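Local structure of SM80.1 Vicilin (Solanum melongena, 5VF5) at residues Val10-Lys15 with Val320-His325; Gly142-Glu147 with Leu172-Lys177; Ala230-Phe235 with Asn345-Arg350. The protein probably serves as a 7S seed storage globulin of eggplant, built from two cupin domains, and binds copper. All blocks are in the same frame, centred on the assembly; numbering follows the deposited sequence.

Contact 1: Val10-Lys15 with Val320-His325; sequences VPYLFK and VIPAGH. With CU (copper (II) ion), chain D.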
ATOM      1  N   VAL A  10     -11.627   2.967 -16.862  1.00 27.45           N
ATOM      2  CA  VAL A  10     -11.125   4.005 -15.930  1.00 24.05           C
ATOM      3  C   VAL A  10      -9.697   3.609 -15.594  1.00 19.23           C
ATOM      4  O   VAL A  10      -9.487   2.665 -14.808  1.00 19.11           O
ATOM      5  CB  VAL A  10     -11.959   4.053 -14.623  1.00 23.27           C
ATOM      6  CG1 VAL A  10     -11.354   4.985 -13.574  1.00 21.54           C
ATOM      7  CG2 VAL A  10     -13.389   4.442 -14.933  1.00 27.82           C
ATOM      8  N   PRO A  11      -8.711   4.334 -16.154  1.00 17.37           N
ATOM      9  CA  PRO A  11      -7.355   3.848 -16.103  1.00 17.74           C
ATOM     10  C   PRO A  11      -6.745   3.887 -14.713  1.00 16.40           C
ATOM     11  O   PRO A  11      -5.777   3.178 -14.487  1.00 18.37           O
ATOM     12  CB  PRO A  11      -6.594   4.805 -17.035  1.00 21.80           C
ATOM     13  CG  PRO A  11      -7.413   6.026 -17.076  1.00 25.81           C
ATOM     14  CD  PRO A  11      -8.821   5.507 -17.047  1.00 19.33           C
ATOM     15  N   TYR A  12      -7.330   4.682 -13.824  1.00 14.22           N
ATOM     16  CA  TYR A  12      -6.825   4.804 -12.479  1.00 13.58           C
ATOM     17  C   TYR A  12      -7.299   3.716 -11.534  1.00 12.93           C
ATOM     18  O   TYR A  12      -6.802   3.600 -10.414  1.00 11.68           O
ATOM     19  CB  TYR A  12      -7.257   6.150 -11.921  1.00 14.36           C
ATOM     20  CG  TYR A  12      -6.862   7.336 -12.756  1.00 17.03           C
ATOM     21  CD1 TYR A  12      -5.553   7.575 -13.071  1.00 17.60           C
ATOM     22  CD2 TYR A  12      -7.813   8.197 -13.262  1.00 23.63           C
ATOM     23  CE1 TYR A  12      -5.181   8.653 -13.876  1.00 20.65           C
ATOM     24  CE2 TYR A  12      -7.452   9.277 -14.045  1.00 26.95           C
ATOM     25  CZ  TYR A  12      -6.126   9.511 -14.311  1.00 22.28           C
ATOM     26  OH  TYR A  12      -5.758  10.579 -15.106  1.00 30.78           O
ATOM     27  N   LEU A  13      -8.304   2.937 -11.920  1.00 11.70           N
ATOM     28  CA  LEU A  13      -8.915   1.917 -11.096  1.00 12.40           C
ATOM     29  C   LEU A  13      -8.317   0.569 -11.425  1.00 13.49           C
ATOM     30  O   LEU A  13      -8.275   0.181 -12.608  1.00 15.96           O
ATOM     31  CB  LEU A  13     -10.408   1.887 -11.390  1.00 14.33           C
ATOM     32  CG  LEU A  13     -11.214   0.778 -10.729  1.00 17.02           C
ATOM     33  CD1 LEU A  13     -11.194   0.946  -9.226  1.00 15.89           C
ATOM     34  CD2 LEU A  13     -12.650   0.827 -11.225  1.00 20.21           C
ATOM     35  N   PHE A  14      -7.893  -0.164 -10.397  1.00 13.27           N
ATOM     36  CA  PHE A  14      -7.286  -1.491 -10.555  1.00 12.77           C
ATOM     37  C   PHE A  14      -8.043  -2.409  -9.631  1.00 13.41           C
ATOM     38  O   PHE A  14      -7.835  -2.435  -8.414  1.00 14.46           O
ATOM     39  CB  PHE A  14      -5.803  -1.487 -10.215  1.00 14.89           C
ATOM     40  CG  PHE A  14      -4.958  -0.637 -11.134  1.00 15.30           C
ATOM     41  CD1 PHE A  14      -4.924   0.718 -11.019  1.00 14.66           C
ATOM     42  CD2 PHE A  14      -4.216  -1.225 -12.164  1.00 20.25           C
ATOM     43  CE1 PHE A  14      -4.187   1.510 -11.902  1.00 15.55           C
ATOM     44  CE2 PHE A  14      -3.442  -0.449 -13.017  1.00 21.21           C
ATOM     45  CZ  PHE A  14      -3.445   0.928 -12.906  1.00 18.91           C
ATOM     46  N   LYS A  15      -8.980  -3.149 -10.188  1.00 15.76           N
ATOM     47  CA  LYS A  15      -9.761  -4.070  -9.404  1.00 13.69           C
ATOM     48  C   LYS A  15      -8.877  -5.181  -8.781  1.00 14.30           C
ATOM     49  O   LYS A  15      -7.843  -5.566  -9.345  1.00 14.03           O
ATOM     50  CB  LYS A  15     -10.872  -4.661 -10.258  1.00 17.70           C
ATOM     51  CG  LYS A  15     -11.902  -3.618 -10.684  1.00 20.38           C
ATOM     52  CD  LYS A  15     -12.779  -3.136  -9.553  1.00 18.86           C
ATOM     53  CE  LYS A  15     -13.607  -4.278  -9.038  1.00 20.49           C
ATOM     54  NZ  LYS A  15     -14.467  -3.865  -7.900  1.00 23.51           N
ATOM     55  N   VAL A 320      -5.624   4.791  -8.109  1.00  9.59           N
ATOM     56  CA  VAL A 320      -4.516   5.721  -8.177  1.00  9.59           C
ATOM     57  C   VAL A 320      -5.138   7.130  -8.279  1.00  9.64           C
ATOM     58  O   VAL A 320      -5.937   7.397  -9.175  1.00 11.04           O
ATOM     59  CB  VAL A 320      -3.598   5.432  -9.369  1.00 10.53           C
ATOM     60  CG1 VAL A 320      -2.551   6.521  -9.498  1.00 11.72           C
ATOM     61  CG2 VAL A 320      -2.976   4.045  -9.230  1.00 11.61           C
ATOM     62  N   ILE A 321      -4.752   8.008  -7.365  1.00  9.91           N
ATOM     63  CA  ILE A 321      -5.193   9.394  -7.396  1.00 10.07           C
ATOM     64  C   ILE A 321      -3.987  10.225  -7.854  1.00  9.50           C
ATOM     65  O   ILE A 321      -3.070  10.477  -7.025  1.00 10.65           O
ATOM     66  CB  ILE A 321      -5.641   9.910  -6.004  1.00 11.57           C
ATOM     67  CG1 ILE A 321      -6.579   8.901  -5.278  1.00 12.34           C
ATOM     68  CG2 ILE A 321      -6.288  11.300  -6.198  1.00 11.98           C
ATOM     69  CD1 ILE A 321      -6.817   9.302  -3.839  1.00 13.77           C
ATOM     70  N   PRO A 322      -3.972  10.695  -9.109  1.00  9.58           N
ATOM     71  CA  PRO A 322      -2.852  11.540  -9.512  1.00 10.43           C
ATOM     72  C   PRO A 322      -2.837  12.860  -8.708  1.00  8.82           C
ATOM     73  O   PRO A 322      -3.894  13.345  -8.264  1.00  9.54           O
ATOM     74  CB  PRO A 322      -3.135  11.818 -10.988  1.00 12.71           C
ATOM     75  CG  PRO A 322      -4.084  10.777 -11.396  1.00 13.85           C
ATOM     76  CD  PRO A 322      -4.904  10.425 -10.212  1.00 11.10           C
ATOM     77  N   ALA A 323      -1.649  13.451  -8.564  1.00  9.86           N
ATOM     78  CA  ALA A 323      -1.528  14.698  -7.886  1.00  9.83           C
ATOM     79  C   ALA A 323      -2.383  15.791  -8.539  1.00  9.31           C
ATOM     80  O   ALA A 323      -2.610  15.805  -9.765  1.00 10.87           O
ATOM     81  CB  ALA A 323      -0.085  15.154  -7.850  1.00 12.14           C
ATOM     82  N   GLY A 324      -2.966  16.651  -7.697  1.00  9.83           N
ATOM     83  CA  GLY A 324      -3.738  17.789  -8.164  1.00  9.25           C
ATOM     84  C   GLY A 324      -5.172  17.477  -8.503  1.00  9.69           C
ATOM     85  O   GLY A 324      -5.964  18.383  -8.703  1.00 10.63           O
ATOM     86  N   HIS A 325      -5.527  16.203  -8.541  1.00 10.23           N
ATOM     87  CA  HIS A 325      -6.866  15.810  -8.967  1.00 10.86           C
ATOM     88  C   HIS A 325      -7.853  15.839  -7.814  1.00  9.66           C
ATOM     89  O   HIS A 325      -7.666  15.124  -6.840  1.00 10.08           O
ATOM     90  CB  HIS A 325      -6.845  14.410  -9.560  1.00 11.45           C
ATOM     91  CG  HIS A 325      -6.241  14.328 -10.932  1.00 12.47           C
ATOM     92  ND1 HIS A 325      -4.998  14.852 -11.227  1.00 13.50           N
ATOM     93  CD2 HIS A 325      -6.674  13.718 -12.063  1.00 14.85           C
ATOM     94  CE1 HIS A 325      -4.713  14.596 -12.489  1.00 12.01           C
ATOM     95  NE2 HIS A 325      -5.707  13.908 -13.015  1.00 12.42           N
TER
HETATM   96 CU    CU D 503      -6.155  13.833 -14.964  0.50 15.06          CU
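The Y12 ring takes P322 over one face. P322 CD sits 4.2 Å from the centroid of the Y12 ring, displaced toward the rim, in a CH-pi contact. The two rings come closest at Y12 CE1 and P322 CG, 3.4 Å apart, and the two side chains cross at about a right angle. P322 also serves the H325 ring: its CB lies 3.5 Å above that ring plane, again toward the rim. At the edge of the H325 ring, in plane, is A323 O, bonded by H325 ND1 at 3.0 Å. That bond and the copper bond at NE2 together hold the rotation of the imidazole. H325 NE2 binds the copper ion at 2.0 Å, with C281 and H283 as the other protein ligands. The H283 ring lies nearly parallel to that of H325. Y12 OH comes near this site from the N-terminal segment and stands 3.3 Å from the copper. Y12 CG, anti to the carbonyl carbon (chi1 -55°), lies on the side of V320 O, and the ring beyond it meets P322.

The contact belongs to the C-terminal cupin barrel. The short strand 13-14 pairs antiparallel with strand 318-321 and forms one outer strand of its sheet. V320 N donates to Y12 O at 2.8 Å in a nearly straight bond (170°). V320 O is buried against Y12 and has no hydrogen-bond partner in the model. Two residues on from Y12, F14 reaches V320 with its ring: F14 CE1 meets V320 CG2 at 3.9 Å. F36 packs edge-to-face with F14. At the end of the segment, K15 forms a salt bridge with D317.

Contact 2: Gly142-Glu147 with Leu172-Lys177; sequences GGENPE and LFRQQK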
ATOM      1  N   GLY A 142      14.246 -23.057  -0.763  1.00 13.76           N
ATOM      2  CA  GLY A 142      13.510 -23.721  -1.836  1.00 13.61           C
ATOM      3  C   GLY A 142      14.257 -24.909  -2.343  1.00 14.27           C
ATOM      4  O   GLY A 142      15.201 -25.386  -1.710  1.00 15.62           O
ATOM      5  N   GLY A 143      13.831 -25.381  -3.507  1.00 14.82           N
ATOM      6  CA  GLY A 143      14.432 -26.563  -4.068  1.00 16.35           C
ATOM      7  C   GLY A 143      13.849 -26.820  -5.433  1.00 14.65           C
ATOM      8  O   GLY A 143      14.140 -26.089  -6.385  1.00 16.45           O
ATOM      9  N   GLU A 144      12.962 -27.802  -5.499  1.00 16.80           N
ATOM     10  CA  GLU A 144      12.179 -27.983  -6.717  1.00 18.51           C
ATOM     11  C   GLU A 144      11.033 -26.969  -6.772  1.00 18.44           C
ATOM     12  O   GLU A 144      10.722 -26.426  -7.842  1.00 19.29           O
ATOM     13  CB  GLU A 144      11.628 -29.408  -6.818  1.00 24.08           C
ATOM     14  CG  GLU A 144      12.720 -30.351  -7.291  1.00 34.07           C
ATOM     15  CD  GLU A 144      12.264 -31.771  -7.419  1.00 42.99           C
ATOM     16  OE1 GLU A 144      11.025 -31.993  -7.357  1.00 41.59           O
ATOM     17  OE2 GLU A 144      13.164 -32.636  -7.591  1.00 53.04           O
ATOM     18  N   ASN A 145      10.389 -26.735  -5.629  1.00 16.52           N
ATOM     19  CA  ASN A 145       9.228 -25.855  -5.556  1.00 15.75           C
ATOM     20  C   ASN A 145       9.119 -25.192  -4.166  1.00 14.86           C
ATOM     21  O   ASN A 145       8.902 -25.911  -3.171  1.00 15.77           O
ATOM     22  CB  ASN A 145       7.978 -26.666  -5.845  1.00 17.13           C
ATOM     23  CG  ASN A 145       6.762 -25.812  -5.857  1.00 18.92           C
ATOM     24  OD1 ASN A 145       6.791 -24.709  -6.408  1.00 21.79           O
ATOM     25  ND2 ASN A 145       5.695 -26.280  -5.217  1.00 19.37           N
ATOM     26  N   PRO A 146       9.292 -23.846  -4.060  1.00 14.02           N
ATOM     27  CA  PRO A 146       9.715 -22.960  -5.134  1.00 15.23           C
ATOM     28  C   PRO A 146      11.128 -23.285  -5.600  1.00 14.12           C
ATOM     29  O   PRO A 146      11.904 -23.872  -4.845  1.00 14.69           O
ATOM     30  CB  PRO A 146       9.658 -21.575  -4.474  1.00 15.70           C
ATOM     31  CG  PRO A 146      10.053 -21.856  -3.083  1.00 15.77           C
ATOM     32  CD  PRO A 146       9.536 -23.239  -2.740  1.00 14.41           C
ATOM     33  N   GLU A 147      11.446 -22.951  -6.852  1.00 15.08           N
ATOM     34  CA  GLU A 147      12.787 -23.179  -7.359  1.00 14.73           C
ATOM     35  C   GLU A 147      13.741 -22.286  -6.606  1.00 14.83           C
ATOM     36  O   GLU A 147      13.535 -21.075  -6.541  1.00 16.10           O
ATOM     37  CB  GLU A 147      12.856 -22.888  -8.859  1.00 17.62           C
ATOM     38  CG  GLU A 147      14.164 -23.229  -9.504  1.00 18.86           C
ATOM     39  CD  GLU A 147      14.097 -22.919 -10.980  1.00 21.32           C
ATOM     40  OE1 GLU A 147      13.208 -23.474 -11.679  1.00 26.09           O
ATOM     41  OE2 GLU A 147      14.907 -22.096 -11.402  1.00 20.73           O
ATOM     42  N   LEU A 172      20.379 -31.501  -1.373  1.00 19.18           N
ATOM     43  CA  LEU A 172      19.856 -30.461  -0.477  0.50 19.38           C
ATOM     44  C   LEU A 172      18.868 -29.587  -1.228  1.00 18.22           C
ATOM     45  O   LEU A 172      17.811 -29.231  -0.716  1.00 19.25           O
ATOM     46  CB  LEU A 172      21.001 -29.600   0.074  0.50 19.22           C
ATOM     47  CG  LEU A 172      20.636 -28.277   0.780  0.50 19.83           C
ATOM     48  CD1 LEU A 172      19.945 -28.571   2.097  0.50 20.27           C
ATOM     49  CD2 LEU A 172      21.837 -27.368   0.992  0.50 17.46           C
ATOM     50  N   PHE A 173      19.245 -29.229  -2.439  1.00 16.26           N
ATOM     51  CA  PHE A 173      18.477 -28.288  -3.240  1.00 16.89           C
ATOM     52  C   PHE A 173      17.376 -28.924  -4.059  1.00 16.71           C
ATOM     53  O   PHE A 173      16.779 -28.238  -4.854  1.00 18.07           O
ATOM     54  CB  PHE A 173      19.389 -27.411  -4.091  1.00 15.81           C
ATOM     55  CG  PHE A 173      20.217 -26.456  -3.276  1.00 15.76           C
ATOM     56  CD1 PHE A 173      19.612 -25.477  -2.519  1.00 16.73           C
ATOM     57  CD2 PHE A 173      21.590 -26.551  -3.258  1.00 16.65           C
ATOM     58  CE1 PHE A 173      20.380 -24.624  -1.749  1.00 17.09           C
ATOM     59  CE2 PHE A 173      22.347 -25.686  -2.530  1.00 17.06           C
ATOM     60  CZ  PHE A 173      21.746 -24.734  -1.740  1.00 18.79           C
ATOM     61  N   ARG A 174      17.098 -30.212  -3.811  1.00 18.22           N
ATOM     62  CA  ARG A 174      15.955 -30.953  -4.420  1.00 21.36           C
ATOM     63  C   ARG A 174      14.875 -31.363  -3.421  1.00 19.74           C
ATOM     64  O   ARG A 174      13.832 -31.851  -3.813  1.00 25.83           O
ATOM     65  CB  ARG A 174      16.432 -32.276  -5.101  1.00 27.08           C
ATOM     66  CG  ARG A 174      17.287 -32.181  -6.337  1.00 37.32           C
ATOM     67  CD  ARG A 174      17.298 -33.535  -7.067  1.00 49.93           C
ATOM     68  NE  ARG A 174      17.735 -34.681  -6.249  1.00 56.47           N
ATOM     69  CZ  ARG A 174      18.999 -35.097  -6.100  1.00 54.53           C
ATOM     70  NH1 ARG A 174      20.015 -34.455  -6.689  1.00 47.17           N
ATOM     71  NH2 ARG A 174      19.257 -36.163  -5.335  1.00 55.11           N
ATOM     72  N   GLN A 175      15.102 -31.178  -2.121  1.00 16.15           N
ATOM     73  CA  GLN A 175      14.199 -31.734  -1.123  1.00 18.04           C
ATOM     74  C   GLN A 175      12.883 -30.978  -1.011  1.00 16.77           C
ATOM     75  O   GLN A 175      11.852 -31.584  -0.728  1.00 20.78           O
ATOM     76  CB  GLN A 175      14.854 -31.783   0.251  1.00 21.63           C
ATOM     77  CG  GLN A 175      16.080 -32.668   0.306  1.00 22.43           C
ATOM     78  CD  GLN A 175      15.783 -34.049  -0.226  1.00 24.03           C
ATOM     79  OE1 GLN A 175      14.971 -34.778   0.371  1.00 30.93           O
ATOM     80  NE2 GLN A 175      16.387 -34.413  -1.387  1.00 24.10           N
ATOM     81  N   GLN A 176      12.928 -29.637  -1.126  1.00 16.51           N
ATOM     82  CA  GLN A 176      11.729 -28.816  -0.953  1.00 14.50           C
ATOM     83  C   GLN A 176      10.858 -28.833  -2.183  1.00 14.72           C
ATOM     84  O   GLN A 176      11.287 -28.396  -3.246  1.00 16.86           O
ATOM     85  CB  GLN A 176      12.132 -27.362  -0.606  1.00 13.54           C
ATOM     86  CG  GLN A 176      10.953 -26.430  -0.319  1.00 14.67           C
ATOM     87  CD  GLN A 176      10.129 -26.895   0.841  1.00 19.25           C
ATOM     88  OE1 GLN A 176       9.187 -27.667   0.677  1.00 20.28           O
ATOM     89  NE2 GLN A 176      10.512 -26.476   2.042  1.00 17.83           N
ATOM     90  N   LYS A 177       9.628 -29.301  -1.972  1.00 14.61           N
ATOM     91  CA  LYS A 177       8.643 -29.429  -3.030  1.00 15.45           C
ATOM     92  C   LYS A 177       7.272 -28.811  -2.682  1.00 15.61           C
ATOM     93  O   LYS A 177       6.388 -28.808  -3.514  1.00 17.95           O
ATOM     94  CB  LYS A 177       8.414 -30.914  -3.350  1.00 18.68           C
ATOM     95  CG  LYS A 177       9.678 -31.675  -3.733  1.00 21.93           C
ATOM     96  CD  LYS A 177       9.407 -33.149  -4.013  1.00 26.15           C
ATOM     97  CE  LYS A 177      10.674 -33.852  -4.488  1.00 36.31           C
ATOM     98  NZ  LYS A 177      11.822 -33.735  -3.549  1.00 49.34           N
TER
HETATM   99  O   HOH W   1      15.391 -28.097  -1.228  1.00 15.90           O
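Backbone hydrogen bonds join E144 and N145 to Q176. Q176 O accepts from N145 N at 3.0 Å, nearly straight at 170°. It also accepts a weak, bent bond from E144 N. The side chain of N145 adds another bond: ND2 donates to K177 O at 3.1 Å. The donor stands above the plane of that carbonyl, while K177 O lies close to the amide plane of N145. CG of N145, anti to the backbone N (chi1 -177°), sets the amide on the side of K177 O.

One water adds to these bonds. It donates to G142 O and L172 O and accepts from Q176 N, so it ties both segments together.

Both segments are loops. Segment 142-147 follows strand 120-128 of the N-terminal cupin domain, and segment 172-177 follows helix 166-172. The contact thus closes the ends of a helical excursion that holds helices 155-162 and 166-172. Such helical extensions flank the barrels of 7S globulins. The turn of 142-147 is held by G143 N to P146 O at 2.8 Å, and the peptide bond before P146 is cis.

Close packing involves the glycines. G143 CA lies 3.0 Å from F173 O, and G143 C packs on Q176 O. Q176 CB packs on G142 C at 3.7 Å, and the end of Q176 turns away to bond Q178.

Among the charged groups, E144 and K177 lie side by side. E144 OE1 is 3.4 Å from K177 CE, but 4.3 Å from K177 NZ, beyond a salt bridge. K177 NZ instead bonds R174 O.

Contact 3: Ala230-Phe235 with Asn345-Arg350; sequences ASPERF and NAMFNR
Two loops at the strand ends of the C-terminal cupin barrel meet here, one after strand 225-230 and one after strand 337-344. E233 brings its carboxylate to the type II turn A346-N349. Its chain bends at chi2 (91°), which carries CD toward M347. E233 OE2 takes F348 N at 2.8 Å. R350 has two conformers. In the one given, R350 NH1 meets E233 OE2 at 3.3 Å from the opposite face of the carboxylate plane, in a salt bridge. The oxygen lies near the guanidinium plane, at its edge. In this same conformer R350 NH1 also donates to N349 O, and a water joins R350 NH2 to E233 OE2. Another water joins E233 OE1 to A346 O. M347 SD packs against the stem of E233, 3.3 Å from CD. The apolar part is P232 on the turn: P232 CD meets A346 CB at 3.8 Å, and P232 CG meets M347 SD at 4.1 Å. D242 accepts from M347 N beside them. The arrangement is that of a type II turn with a backbone N-H, that of F348, taken by a carboxylate from a second inter-strand loop of the cupin barrel.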
ATOM      1  N   ALA A 230       2.070   8.824   7.875  1.00 13.26           N
ATOM      2  CA  ALA A 230       3.487   8.779   8.102  1.00 14.76           C
ATOM      3  C   ALA A 230       4.161   9.423   6.896  1.00 13.49           C
ATOM      4  O   ALA A 230       4.146   8.856   5.800  1.00 14.80           O
ATOM      5  CB  ALA A 230       3.930   7.334   8.283  1.00 17.04           C
ATOM      6  N   SER A 231       4.718  10.612   7.117  1.00 15.12           N
ATOM      7  CA  SER A 231       5.358  11.422   6.086  0.70 15.89           C
ATOM      8  C   SER A 231       6.858  11.283   6.159  1.00 14.18           C
ATOM      9  O   SER A 231       7.413  11.056   7.257  1.00 14.89           O
ATOM     10  CB  SER A 231       5.053  12.912   6.292  0.70 19.45           C
ATOM     11  OG  SER A 231       5.732  13.429   7.451  0.70 22.42           O
ATOM     12  N   PRO A 232       7.545  11.455   5.026  1.00 14.82           N
ATOM     13  CA  PRO A 232       9.008  11.468   5.073  1.00 15.74           C
ATOM     14  C   PRO A 232       9.572  12.656   5.836  1.00 17.13           C
ATOM     15  O   PRO A 232      10.718  12.604   6.242  1.00 19.83           O
ATOM     16  CB  PRO A 232       9.414  11.466   3.598  1.00 17.33           C
ATOM     17  CG  PRO A 232       8.246  12.085   2.903  1.00 17.17           C
ATOM     18  CD  PRO A 232       7.057  11.655   3.654  1.00 17.38           C
ATOM     19  N   GLU A 233       8.790  13.726   6.012  1.00 16.99           N
ATOM     20  CA  GLU A 233       9.245  14.845   6.850  1.00 18.96           C
ATOM     21  C   GLU A 233       9.544  14.336   8.252  1.00 19.93           C
ATOM     22  O   GLU A 233      10.519  14.750   8.871  1.00 23.06           O
ATOM     23  CB  GLU A 233       8.170  15.934   6.912  1.00 23.14           C
ATOM     24  CG  GLU A 233       8.093  16.874   5.723  1.00 29.09           C
ATOM     25  CD  GLU A 233       7.153  16.432   4.623  1.00 28.96           C
ATOM     26  OE1 GLU A 233       6.860  15.197   4.546  1.00 26.10           O
ATOM     27  OE2 GLU A 233       6.722  17.315   3.830  1.00 23.79           O
ATOM     28  N   ARG A 234       8.668  13.486   8.769  1.00 17.95           N
ATOM     29  CA  ARG A 234       8.796  12.932  10.107  1.00 19.14           C
ATOM     30  C   ARG A 234       9.614  11.662  10.251  1.00 18.58           C
ATOM     31  O   ARG A 234      10.303  11.479  11.251  1.00 22.82           O
ATOM     32  CB  ARG A 234       7.397  12.728  10.681  1.00 21.40           C
ATOM     33  CG  ARG A 234       7.364  12.098  12.048  1.00 22.91           C
ATOM     34  CD  ARG A 234       5.991  12.110  12.646  1.00 23.14           C
ATOM     35  NE  ARG A 234       5.990  11.361  13.888  1.00 24.97           N
ATOM     36  CZ  ARG A 234       4.906  10.845  14.465  1.00 25.49           C
ATOM     37  NH1 ARG A 234       3.695  11.025  13.950  1.00 27.43           N
ATOM     38  NH2 ARG A 234       5.039  10.156  15.594  1.00 32.16           N
ATOM     39  N   PHE A 235       9.494  10.768   9.274  1.00 15.61           N
ATOM     40  CA  PHE A 235      10.054   9.439   9.343  1.00 15.19           C
ATOM     41  C   PHE A 235      11.177   9.320   8.350  1.00 17.28           C
ATOM     42  O   PHE A 235      10.940   9.151   7.137  1.00 17.88           O
ATOM     43  CB  PHE A 235       8.960   8.411   9.076  1.00 16.16           C
ATOM     44  CG  PHE A 235       7.983   8.310  10.206  1.00 16.42           C
ATOM     45  CD1 PHE A 235       8.278   7.563  11.344  1.00 21.12           C
ATOM     46  CD2 PHE A 235       6.812   9.009  10.167  1.00 18.67           C
ATOM     47  CE1 PHE A 235       7.387   7.519  12.402  1.00 21.68           C
ATOM     48  CE2 PHE A 235       5.900   8.950  11.202  1.00 18.50           C
ATOM     49  CZ  PHE A 235       6.187   8.197  12.321  1.00 19.16           C
ATOM     50  N   ASN A 345       6.237  10.764  -4.328  1.00 12.22           N
ATOM     51  CA  ASN A 345       6.572  12.192  -4.362  1.00 12.08           C
ATOM     52  C   ASN A 345       5.990  12.886  -3.108  1.00 11.92           C
ATOM     53  O   ASN A 345       5.375  13.969  -3.209  1.00 14.15           O
ATOM     54  CB  ASN A 345       6.097  12.899  -5.654  1.00 13.99           C
ATOM     55  CG  ASN A 345       6.668  12.273  -6.910  1.00 14.39           C
ATOM     56  OD1 ASN A 345       5.902  12.017  -7.885  1.00 17.11           O
ATOM     57  ND2 ASN A 345       7.961  11.953  -6.885  1.00 13.98           N
ATOM     58  N   ALA A 346       6.206  12.276  -1.929  1.00 11.83           N
ATOM     59  CA  ALA A 346       5.462  12.690  -0.752  1.00 12.86           C
ATOM     60  C   ALA A 346       5.997  13.945  -0.033  1.00 12.74           C
ATOM     61  O   ALA A 346       5.185  14.701   0.517  1.00 13.74           O
ATOM     62  CB  ALA A 346       5.401  11.565   0.248  1.00 15.58           C
ATOM     63  N   MET A 347       7.312  14.177  -0.035  1.00 13.74           N
ATOM     64  CA  MET A 347       7.814  15.317   0.683  1.00 14.31           C
ATOM     65  C   MET A 347       7.178  16.584   0.110  1.00 14.97           C
ATOM     66  O   MET A 347       7.104  16.766  -1.116  1.00 15.95           O
ATOM     67  CB  MET A 347       9.331  15.458   0.570  1.00 18.26           C
ATOM     68  CG  MET A 347       9.849  16.479   1.539  1.00 23.28           C
ATOM     69  SD  MET A 347      10.097  15.784   3.179  1.00 32.15           S
ATOM     70  CE  MET A 347      11.697  15.086   2.977  1.00 39.78           C
ATOM     71  N   PHE A 348       6.756  17.452   1.022  1.00 16.58           N
ATOM     72  CA  PHE A 348       6.159  18.759   0.712  1.00 18.10           C
ATOM     73  C   PHE A 348       4.694  18.655   0.256  1.00 17.16           C
ATOM     74  O   PHE A 348       4.082  19.691  -0.033  1.00 18.54           O
ATOM     75  CB  PHE A 348       7.010  19.584  -0.293  1.00 20.66           C
ATOM     76  CG  PHE A 348       8.476  19.622   0.054  1.00 25.37           C
ATOM     77  CD1 PHE A 348       8.859  20.084   1.277  1.00 28.03           C
ATOM     78  CD2 PHE A 348       9.444  19.119  -0.817  1.00 28.52           C
ATOM     79  CE1 PHE A 348      10.215  20.124   1.653  1.00 31.40           C
ATOM     80  CE2 PHE A 348      10.793  19.139  -0.469  1.00 35.01           C
ATOM     81  CZ  PHE A 348      11.174  19.651   0.774  1.00 31.91           C
ATOM     82  N   ASN A 349       4.145  17.435   0.198  1.00 14.13           N
ATOM     83  CA  ASN A 349       2.725  17.290  -0.143  1.00 11.44           C
ATOM     84  C   ASN A 349       1.821  17.901   0.915  1.00 11.81           C
ATOM     85  O   ASN A 349       2.044  17.717   2.130  1.00 16.35           O
ATOM     86  CB  ASN A 349       2.333  15.839  -0.301  1.00 11.92           C
ATOM     87  CG  ASN A 349       0.897  15.685  -0.823  1.00 10.20           C
ATOM     88  OD1 ASN A 349       0.595  16.074  -1.971  1.00 10.42           O
ATOM     89  ND2 ASN A 349      -0.007  15.144   0.033  1.00 11.84           N
ATOM     90  N   ARG A 350       0.784  18.585   0.456  1.00 12.10           N
ATOM     91  CA  ARG A 350      -0.250  19.061   1.349  0.50 13.20           C
ATOM     92  C   ARG A 350      -1.636  18.706   0.789  1.00 11.50           C
ATOM     93  O   ARG A 350      -1.868  18.662  -0.442  1.00 12.07           O
ATOM     94  CB  ARG A 350      -0.096  20.548   1.637  0.50 13.72           C
ATOM     95  CG  ARG A 350       1.248  20.937   2.257  0.50 13.03           C
ATOM     96  CD  ARG A 350       1.446  20.413   3.681  0.50 14.31           C
ATOM     97  NE  ARG A 350       2.681  20.922   4.318  0.50 20.17           N
ATOM     98  CZ  ARG A 350       3.865  20.323   4.273  0.50 20.53           C
ATOM     99  NH1 ARG A 350       4.021  19.147   3.656  0.50 22.65           N
ATOM    100  NH2 ARG A 350       4.894  20.898   4.887  0.50 25.41           N
TER
HETATM  101  O   HOH W   2       4.534  14.469   3.052  1.00 27.31           O
HETATM  102  O   HOH W   3       7.412  19.724   4.116  1.00 36.29           O

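How the contacts relate
Contacts 1 and 3 both belong to the C-terminal cupin domain. Their centres are 20 Å apart and their nearest atoms about 6 Å, so they do not touch. Their segments alternate along the chain. One sheet relates them: strands 13-14 and 318-321 enter contact 1, while strands 225-230 and 337-344 run into the loops of contact 3. Contact 2 belongs to the other half of the protein. Its centre is 40 Å from that of contact 1 and 42 Å from that of contact 3. Copper is bound at contact 1, through H325. The sodium ion is about 11 Å from the N145 side chain of contact 2.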